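Local coordinates for protein probable branched-chain-amino-acid aminotransferase (Thermotoga maritima MSB8, PDB 3CSW) that probably transfers the amino group of leucine, isoleucine and valine to 2-oxoglutarate, using pyridoxal 5'-phosphate as cofactor, at residues Glu95-Val100 against Ser114-Pro119; Leu46-Arg51 against Ala87-Phe92. All coordinates share one frame; numbering follows the deposited sequence.

Contact 1: residues Glu95-Val100 against Ser114-Pro119; sequences EVRIKV and SPLNIP
Ser114 pairs with Arg97 where the two strands of an antiparallel beta hairpin, 96-102 and 109-115, lie side by side. Ser114 N binds Arg97 O at 3.1 Å, and Ser114 O takes the Arg97 N-H at 2.9 Å. Both donors lie nearly along the C=O axis of their acceptors. Ser114 OG takes the crowded position between the backbone N and the carbonyl carbon (chi1 64°). From there it shares a water with Arg97 O, on the sheet face that also carries the Arg97 side chain. Ser114 O also receives a CA-H...O contact from Val96 CA at 3.3 Å. Pro115 stands opposite Val96 in a non-hydrogen-bonded pair. Pro115 CB points away from 95-100. Leu116 N adds a third backbone bond, to Glu95 O, 2.8 Å long and nearly straight at 173°. Leu116 CD1 lies over one face of the Arg97 guanidinium, toward the rim, 3.9 Å from Arg97 CZ. The two side chains cross at about a right angle. Leu116 CD2 meets Glu95 CB at 4.1 Å. The Glu95 carboxylate turns off: OE1 binds Thr48 OG1 and Arg51 N, and OE2 binds Ser50 N. Backbone bonds thus fix the open end of the hairpin, away from its turn. The guanidinium has a leucine methyl packed over one face and Ser114 OG and Pro115 O near its edge, none hydrogen-bonded to it.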
ATOM      1  N   GLU A  95      30.106   0.404  33.804  1.00 40.86           N
ATOM      2  CA  GLU A  95      28.723   0.328  33.311  1.00 39.84           C
ATOM      3  C   GLU A  95      28.536  -0.915  32.425  1.00 40.18           C
ATOM      4  O   GLU A  95      29.470  -1.319  31.704  1.00 40.20           O
ATOM      5  CB  GLU A  95      28.334   1.577  32.512  1.00 38.98           C
ATOM      6  CG  GLU A  95      28.535   2.935  33.224  1.00 41.02           C
ATOM      7  CD  GLU A  95      27.654   3.154  34.446  1.00 36.94           C
ATOM      8  OE1 GLU A  95      27.011   2.199  34.922  1.00 37.64           O
ATOM      9  OE2 GLU A  95      27.629   4.295  34.955  1.00 36.96           O
ATOM     10  N   VAL A  96      27.344  -1.524  32.497  1.00 38.13           N
ATOM     11  CA  VAL A  96      27.016  -2.683  31.678  1.00 36.31           C
ATOM     12  C   VAL A  96      25.858  -2.434  30.698  1.00 36.25           C
ATOM     13  O   VAL A  96      24.976  -1.604  30.938  1.00 33.33           O
ATOM     14  CB  VAL A  96      26.709  -3.959  32.549  1.00 35.91           C
ATOM     15  CG1 VAL A  96      27.910  -4.326  33.387  1.00 38.19           C
ATOM     16  CG2 VAL A  96      25.522  -3.755  33.456  1.00 37.15           C
ATOM     17  N   ARG A  97      25.924  -3.137  29.564  1.00 36.51           N
ATOM     18  CA  ARG A  97      24.800  -3.321  28.659  1.00 39.18           C
ATOM     19  C   ARG A  97      24.162  -4.621  29.106  1.00 36.58           C
ATOM     20  O   ARG A  97      24.866  -5.555  29.450  1.00 34.57           O
ATOM     21  CB  ARG A  97      25.278  -3.464  27.215  1.00 38.78           C
ATOM     22  CG  ARG A  97      24.175  -3.853  26.216  1.00 52.26           C
ATOM     23  CD  ARG A  97      24.716  -4.140  24.798  1.00 51.42           C
ATOM     24  NE  ARG A  97      25.133  -2.920  24.089  1.00 66.77           N
ATOM     25  CZ  ARG A  97      26.352  -2.365  24.129  1.00 70.06           C
ATOM     26  NH1 ARG A  97      27.345  -2.893  24.862  1.00 69.12           N
ATOM     27  NH2 ARG A  97      26.581  -1.252  23.424  1.00 68.23           N
ATOM     28  N   ILE A  98      22.834  -4.684  29.106  1.00 37.53           N
ATOM     29  CA  ILE A  98      22.112  -5.883  29.542  1.00 35.67           C
ATOM     30  C   ILE A  98      21.050  -6.227  28.498  1.00 35.60           C
ATOM     31  O   ILE A  98      20.249  -5.374  28.154  1.00 35.15           O
ATOM     32  CB  ILE A  98      21.392  -5.665  30.910  1.00 36.26           C
ATOM     33  CG1 ILE A  98      22.342  -5.065  31.975  1.00 34.52           C
ATOM     34  CG2 ILE A  98      20.803  -6.975  31.391  1.00 28.86           C
ATOM     35  CD1 ILE A  98      21.631  -4.460  33.185  1.00 33.68           C
ATOM     36  N   LYS A  99      21.062  -7.462  27.995  1.00 36.82           N
ATOM     37  CA  LYS A  99      20.041  -7.963  27.068  1.00 39.40           C
ATOM     38  C   LYS A  99      19.219  -8.985  27.826  1.00 35.89           C
ATOM     39  O   LYS A  99      19.788  -9.813  28.527  1.00 35.59           O
ATOM     40  CB  LYS A  99      20.660  -8.646  25.847  1.00 38.19           C
ATOM     41  CG  LYS A  99      21.584  -7.778  25.016  1.00 48.91           C
ATOM     42  CD  LYS A  99      22.462  -8.633  24.077  1.00 52.15           C
ATOM     43  CE  LYS A  99      23.896  -8.047  23.925  1.00 63.47           C
ATOM     44  NZ  LYS A  99      24.907  -9.083  23.537  1.00 63.66           N
ATOM     45  N   VAL A 100      17.892  -8.913  27.695  1.00 33.44           N
ATOM     46  CA  VAL A 100      16.978  -9.852  28.347  1.00 33.33           C
ATOM     47  C   VAL A 100      16.116 -10.538  27.283  1.00 34.57           C
ATOM     48  O   VAL A 100      15.416  -9.868  26.525  1.00 33.48           O
ATOM     49  CB  VAL A 100      16.063  -9.162  29.392  1.00 33.24           C
ATOM     50  CG1 VAL A 100      15.265 -10.235  30.168  1.00 31.57           C
ATOM     51  CG2 VAL A 100      16.904  -8.312  30.346  1.00 29.58           C
ATOM     52  N   SER A 114      27.304  -7.464  29.747  1.00 38.43           N
ATOM     53  CA  SER A 114      28.627  -7.204  29.172  1.00 40.10           C
ATOM     54  C   SER A 114      29.027  -5.749  29.359  1.00 41.58           C
ATOM     55  O   SER A 114      28.178  -4.883  29.497  1.00 43.68           O
ATOM     56  CB  SER A 114      28.677  -7.575  27.686  1.00 41.09           C
ATOM     57  OG  SER A 114      27.810  -6.781  26.906  1.00 40.15           O
ATOM     58  N   PRO A 115      30.329  -5.467  29.378  1.00 43.72           N
ATOM     59  CA  PRO A 115      30.723  -4.086  29.641  1.00 45.01           C
ATOM     60  C   PRO A 115      30.188  -3.141  28.588  1.00 46.71           C
ATOM     61  O   PRO A 115      30.224  -3.479  27.414  1.00 46.97           O
ATOM     62  CB  PRO A 115      32.255  -4.145  29.585  1.00 45.36           C
ATOM     63  CG  PRO A 115      32.585  -5.566  29.900  1.00 44.82           C
ATOM     64  CD  PRO A 115      31.498  -6.341  29.205  1.00 43.40           C
ATOM     65  N   LEU A 116      29.669  -1.990  29.015  1.00 49.54           N
ATOM     66  CA  LEU A 116      29.169  -0.972  28.100  1.00 52.37           C
ATOM     67  C   LEU A 116      30.361  -0.127  27.699  1.00 57.58           C
ATOM     68  O   LEU A 116      30.919   0.627  28.518  1.00 58.36           O
ATOM     69  CB  LEU A 116      28.109  -0.091  28.770  1.00 51.99           C
ATOM     70  CG  LEU A 116      27.464   0.998  27.900  1.00 51.19           C
ATOM     71  CD1 LEU A 116      26.468   0.385  26.949  1.00 48.63           C
ATOM     72  CD2 LEU A 116      26.792   2.059  28.753  1.00 52.52           C
ATOM     73  N   ASN A 117      30.781  -0.276  26.452  1.00 63.43           N
ATOM     74  CA  ASN A 117      31.883   0.520  25.929  1.00 68.07           C
ATOM     75  C   ASN A 117      31.279   1.484  24.918  1.00 70.56           C
ATOM     76  O   ASN A 117      31.034   1.138  23.757  1.00 70.54           O
ATOM     77  CB  ASN A 117      33.005  -0.366  25.358  1.00 69.12           C
ATOM     78  CG  ASN A 117      33.937  -0.916  26.456  1.00 71.48           C
ATOM     79  OD1 ASN A 117      34.347  -0.188  27.363  1.00 71.82           O
ATOM     80  ND2 ASN A 117      34.269  -2.199  26.369  1.00 73.31           N
ATOM     81  N   ILE A 118      31.007   2.685  25.417  1.00 73.24           N
ATOM     82  CA  ILE A 118      30.299   3.713  24.685  1.00 75.26           C
ATOM     83  C   ILE A 118      31.316   4.710  24.135  1.00 76.21           C
ATOM     84  O   ILE A 118      32.071   5.303  24.907  1.00 76.65           O
ATOM     85  CB  ILE A 118      29.256   4.411  25.617  1.00 75.97           C
ATOM     86  CG1 ILE A 118      28.298   5.267  24.798  1.00 77.51           C
ATOM     87  CG2 ILE A 118      29.947   5.223  26.750  1.00 77.36           C
ATOM     88  CD1 ILE A 118      27.492   4.450  23.783  1.00 79.70           C
ATOM     89  N   PRO A 119      31.350   4.889  22.800  1.00 77.66           N
ATOM     90  CA  PRO A 119      32.342   5.775  22.171  1.00 78.56           C
ATOM     91  C   PRO A 119      32.011   7.277  22.227  1.00 79.03           C
ATOM     92  O   PRO A 119      30.910   7.660  22.639  1.00 78.35           O
ATOM     93  CB  PRO A 119      32.361   5.285  20.719  1.00 79.03           C
ATOM     94  CG  PRO A 119      30.979   4.755  20.479  1.00 78.68           C
ATOM     95  CD  PRO A 119      30.461   4.260  21.801  1.00 77.98           C
TER
HETATM   96  O   HOH W   1      24.880  -7.449  27.132  1.00 49.48           O

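Contact 2: residues Leu46-Arg51 against Ala87-Phe92; sequences LRTYSR and AGADEF
Ala89 is one of two tight points between the end of strand 42-49 and the C-terminal part of helix 78-89. Ala89 CB points at 46-51 and touches Arg51 O at 3.3 Å and Thr48 CG2 at 3.9 Å. Thr48 turns this methyl anti to its carbonyl carbon, while its OG1 is held by Glu95. The second tight point is polar. Arg51 sends its side chain along the Ala89-Phe92 turn, and the bend at chi3 (54°) brings the guanidinium edge to Phe92 O and Asp90 O. Arg51 NE binds Phe92 O at 2.9 Å, from above the carbonyl plane. Arg51 NH2 adds a weak bond to Phe92 O at 3.3 Å. Asp90 O lies in the guanidinium plane, 2.9 Å from Arg51 NH2. The arginine therefore meets main-chain carbonyls of this type I turn. The exposed Asp90 side is looser. There Asp90 OD1 is 4.3 Å from Arg51 NH2 and well out of the guanidinium plane, so the attraction is one of charge alone and probably modest. Around the contact, Ala89 also packs on Val96 of strand 96-102, Phe92 touches Leu14 of strand 14-17, and Tyr49 reaches helix 262-276.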
ATOM      1  N   LEU A  46      18.958  -3.004  28.194  1.00 30.89           N
ATOM      2  CA  LEU A  46      19.069  -1.982  29.224  1.00 30.93           C
ATOM      3  C   LEU A  46      20.521  -1.584  29.351  1.00 31.47           C
ATOM      4  O   LEU A  46      21.407  -2.290  28.874  1.00 31.72           O
ATOM      5  CB  LEU A  46      18.571  -2.481  30.598  1.00 30.58           C
ATOM      6  CG  LEU A  46      17.128  -2.995  30.769  1.00 30.19           C
ATOM      7  CD1 LEU A  46      17.034  -4.473  30.378  1.00 27.83           C
ATOM      8  CD2 LEU A  46      16.653  -2.777  32.195  1.00 27.57           C
ATOM      9  N   ARG A  47      20.759  -0.423  29.956  1.00 33.09           N
ATOM     10  CA  ARG A  47      22.101  -0.032  30.389  1.00 31.16           C
ATOM     11  C   ARG A  47      22.020   0.435  31.830  1.00 32.02           C
ATOM     12  O   ARG A  47      20.940   0.640  32.354  1.00 31.26           O
ATOM     13  CB  ARG A  47      22.687   1.070  29.514  1.00 30.47           C
ATOM     14  CG  ARG A  47      22.017   2.430  29.650  1.00 34.76           C
ATOM     15  CD  ARG A  47      22.948   3.534  29.181  1.00 34.33           C
ATOM     16  NE  ARG A  47      23.960   3.764  30.192  1.00 37.08           N
ATOM     17  CZ  ARG A  47      25.004   4.568  30.043  1.00 40.22           C
ATOM     18  NH1 ARG A  47      25.215   5.221  28.901  1.00 38.21           N
ATOM     19  NH2 ARG A  47      25.842   4.719  31.057  1.00 36.90           N
ATOM     20  N   THR A  48      23.176   0.596  32.468  1.00 32.95           N
ATOM     21  CA  THR A  48      23.240   1.113  33.815  1.00 34.21           C
ATOM     22  C   THR A  48      23.825   2.522  33.824  1.00 35.07           C
ATOM     23  O   THR A  48      24.543   2.913  32.909  1.00 31.41           O
ATOM     24  CB  THR A  48      24.143   0.247  34.712  1.00 33.89           C
ATOM     25  OG1 THR A  48      25.458   0.216  34.145  1.00 34.85           O
ATOM     26  CG2 THR A  48      23.598  -1.190  34.833  1.00 32.51           C
ATOM     27  N   TYR A  49      23.448   3.271  34.860  1.00 36.09           N
ATOM     28  CA  TYR A  49      24.114   4.514  35.268  1.00 37.35           C
ATOM     29  C   TYR A  49      24.519   4.261  36.718  1.00 37.84           C
ATOM     30  O   TYR A  49      23.697   3.829  37.533  1.00 38.13           O
ATOM     31  CB  TYR A  49      23.213   5.734  35.149  1.00 34.95           C
ATOM     32  CG  TYR A  49      22.891   6.117  33.715  1.00 33.61           C
ATOM     33  CD1 TYR A  49      23.827   6.770  32.904  1.00 34.49           C
ATOM     34  CD2 TYR A  49      21.642   5.843  33.169  1.00 34.07           C
ATOM     35  CE1 TYR A  49      23.517   7.134  31.572  1.00 31.45           C
ATOM     36  CE2 TYR A  49      21.324   6.195  31.845  1.00 32.46           C
ATOM     37  CZ  TYR A  49      22.260   6.825  31.054  1.00 32.82           C
ATOM     38  OH  TYR A  49      21.908   7.155  29.764  1.00 32.31           O
ATOM     39  N   SER A  50      25.798   4.467  37.016  1.00 39.94           N
ATOM     40  CA  SER A  50      26.370   4.132  38.327  1.00 41.44           C
ATOM     41  C   SER A  50      26.100   2.688  38.695  1.00 41.65           C
ATOM     42  O   SER A  50      25.893   2.368  39.873  1.00 42.20           O
ATOM     43  CB  SER A  50      25.842   5.055  39.428  1.00 42.43           C
ATOM     44  OG  SER A  50      26.209   6.399  39.167  1.00 49.22           O
ATOM     45  N   ARG A  51      26.087   1.821  37.683  1.00 39.68           N
ATOM     46  CA  ARG A  51      25.898   0.394  37.881  1.00 42.30           C
ATOM     47  C   ARG A  51      24.480   0.041  38.351  1.00 38.78           C
ATOM     48  O   ARG A  51      24.209  -1.118  38.704  1.00 39.07           O
ATOM     49  CB  ARG A  51      26.986  -0.148  38.830  1.00 43.69           C
ATOM     50  CG  ARG A  51      28.409   0.290  38.380  1.00 49.74           C
ATOM     51  CD  ARG A  51      29.503   0.074  39.407  1.00 54.20           C
ATOM     52  NE  ARG A  51      29.547  -1.306  39.883  1.00 62.67           N
ATOM     53  CZ  ARG A  51      29.159  -1.709  41.095  1.00 67.53           C
ATOM     54  NH1 ARG A  51      28.677  -0.853  41.998  1.00 70.95           N
ATOM     55  NH2 ARG A  51      29.256  -2.996  41.413  1.00 68.14           N
ATOM     56  N   ALA A  87      22.051  -7.705  40.845  1.00 34.34           N
ATOM     57  CA  ALA A  87      23.096  -8.671  41.209  1.00 35.07           C
ATOM     58  C   ALA A  87      24.111  -8.815  40.076  1.00 36.67           C
ATOM     59  O   ALA A  87      25.313  -8.929  40.333  1.00 38.72           O
ATOM     60  CB  ALA A  87      22.485 -10.049  41.549  1.00 32.59           C
ATOM     61  N   GLY A  88      23.625  -8.804  38.828  1.00 35.40           N
ATOM     62  CA  GLY A  88      24.484  -8.950  37.663  1.00 34.76           C
ATOM     63  C   GLY A  88      25.357  -7.734  37.419  1.00 37.19           C
ATOM     64  O   GLY A  88      26.566  -7.872  37.208  1.00 39.12           O
ATOM     65  N   ALA A  89      24.739  -6.549  37.427  1.00 38.09           N
ATOM     66  CA  ALA A  89      25.437  -5.274  37.258  1.00 39.42           C
ATOM     67  C   ALA A  89      26.470  -5.061  38.362  1.00 42.00           C
ATOM     68  O   ALA A  89      27.529  -4.472  38.124  1.00 41.50           O
ATOM     69  CB  ALA A  89      24.433  -4.113  37.264  1.00 39.03           C
ATOM     70  N   ASP A  90      26.164  -5.552  39.563  1.00 44.80           N
ATOM     71  CA  ASP A  90      27.060  -5.400  40.721  1.00 47.26           C
ATOM     72  C   ASP A  90      28.380  -6.154  40.614  1.00 46.02           C
ATOM     73  O   ASP A  90      29.272  -5.941  41.436  1.00 45.39           O
ATOM     74  CB  ASP A  90      26.354  -5.806  42.030  1.00 49.84           C
ATOM     75  CG  ASP A  90      25.413  -4.716  42.567  1.00 57.65           C
ATOM     76  OD1 ASP A  90      25.086  -3.757  41.823  1.00 68.27           O
ATOM     77  OD2 ASP A  90      24.991  -4.837  43.740  1.00 67.47           O
ATOM     78  N   GLU A  91      28.506  -7.018  39.611  1.00 45.81           N
ATOM     79  CA  GLU A  91      29.716  -7.817  39.416  1.00 46.50           C
ATOM     80  C   GLU A  91      30.720  -7.193  38.444  1.00 46.24           C
ATOM     81  O   GLU A  91      31.673  -7.853  38.020  1.00 47.87           O
ATOM     82  CB  GLU A  91      29.336  -9.231  38.951  1.00 46.57           C
ATOM     83  CG  GLU A  91      28.288  -9.864  39.858  1.00 52.79           C
ATOM     84  CD  GLU A  91      28.533 -11.328  40.125  1.00 61.35           C
ATOM     85  OE1 GLU A  91      28.713 -12.097  39.151  1.00 64.88           O
ATOM     86  OE2 GLU A  91      28.545 -11.703  41.320  1.00 66.93           O
ATOM     87  N   PHE A  92      30.512  -5.921  38.110  1.00 45.58           N
ATOM     88  CA  PHE A  92      31.359  -5.194  37.160  1.00 43.97           C
ATOM     89  C   PHE A  92      31.839  -3.926  37.849  1.00 44.23           C
ATOM     90  O   PHE A  92      31.178  -3.437  38.768  1.00 45.26           O
ATOM     91  CB  PHE A  92      30.556  -4.853  35.886  1.00 42.63           C
ATOM     92  CG  PHE A  92      30.178  -6.062  35.050  1.00 39.67           C
ATOM     93  CD1 PHE A  92      29.091  -6.861  35.404  1.00 36.38           C
ATOM     94  CD2 PHE A  92      30.908  -6.396  33.905  1.00 34.03           C
ATOM     95  CE1 PHE A  92      28.752  -7.991  34.649  1.00 37.78           C
ATOM     96  CE2 PHE A  92      30.567  -7.503  33.140  1.00 37.77           C
ATOM     97  CZ  PHE A  92      29.485  -8.305  33.509  1.00 37.57           C
TER

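How the contacts relate
After the N-terminal strands, the chain runs through 46-51, strand 52-53, helix 56-68 and helix 78-89. Contact 2 closes this largely helical excursion of 35 residues by bringing 87-92 back to the strand end. A short link then leads into strand 96-102. Contact 1 closes the next, shorter loop, the 13 residues of the hairpin to 114-119. The two loops follow in series and neither nests in the other. The centres of contact 1 and contact 2 are about 9 Å apart. Strands 42-49 and 96-102 are neighbours in one antiparallel sheet, joined by Leu46 N and Ile98 O. Leu116 packing on Arg47 also bridges the contacts. Together they tie helix 78-89 to the sheet and pair the hairpin strands within it.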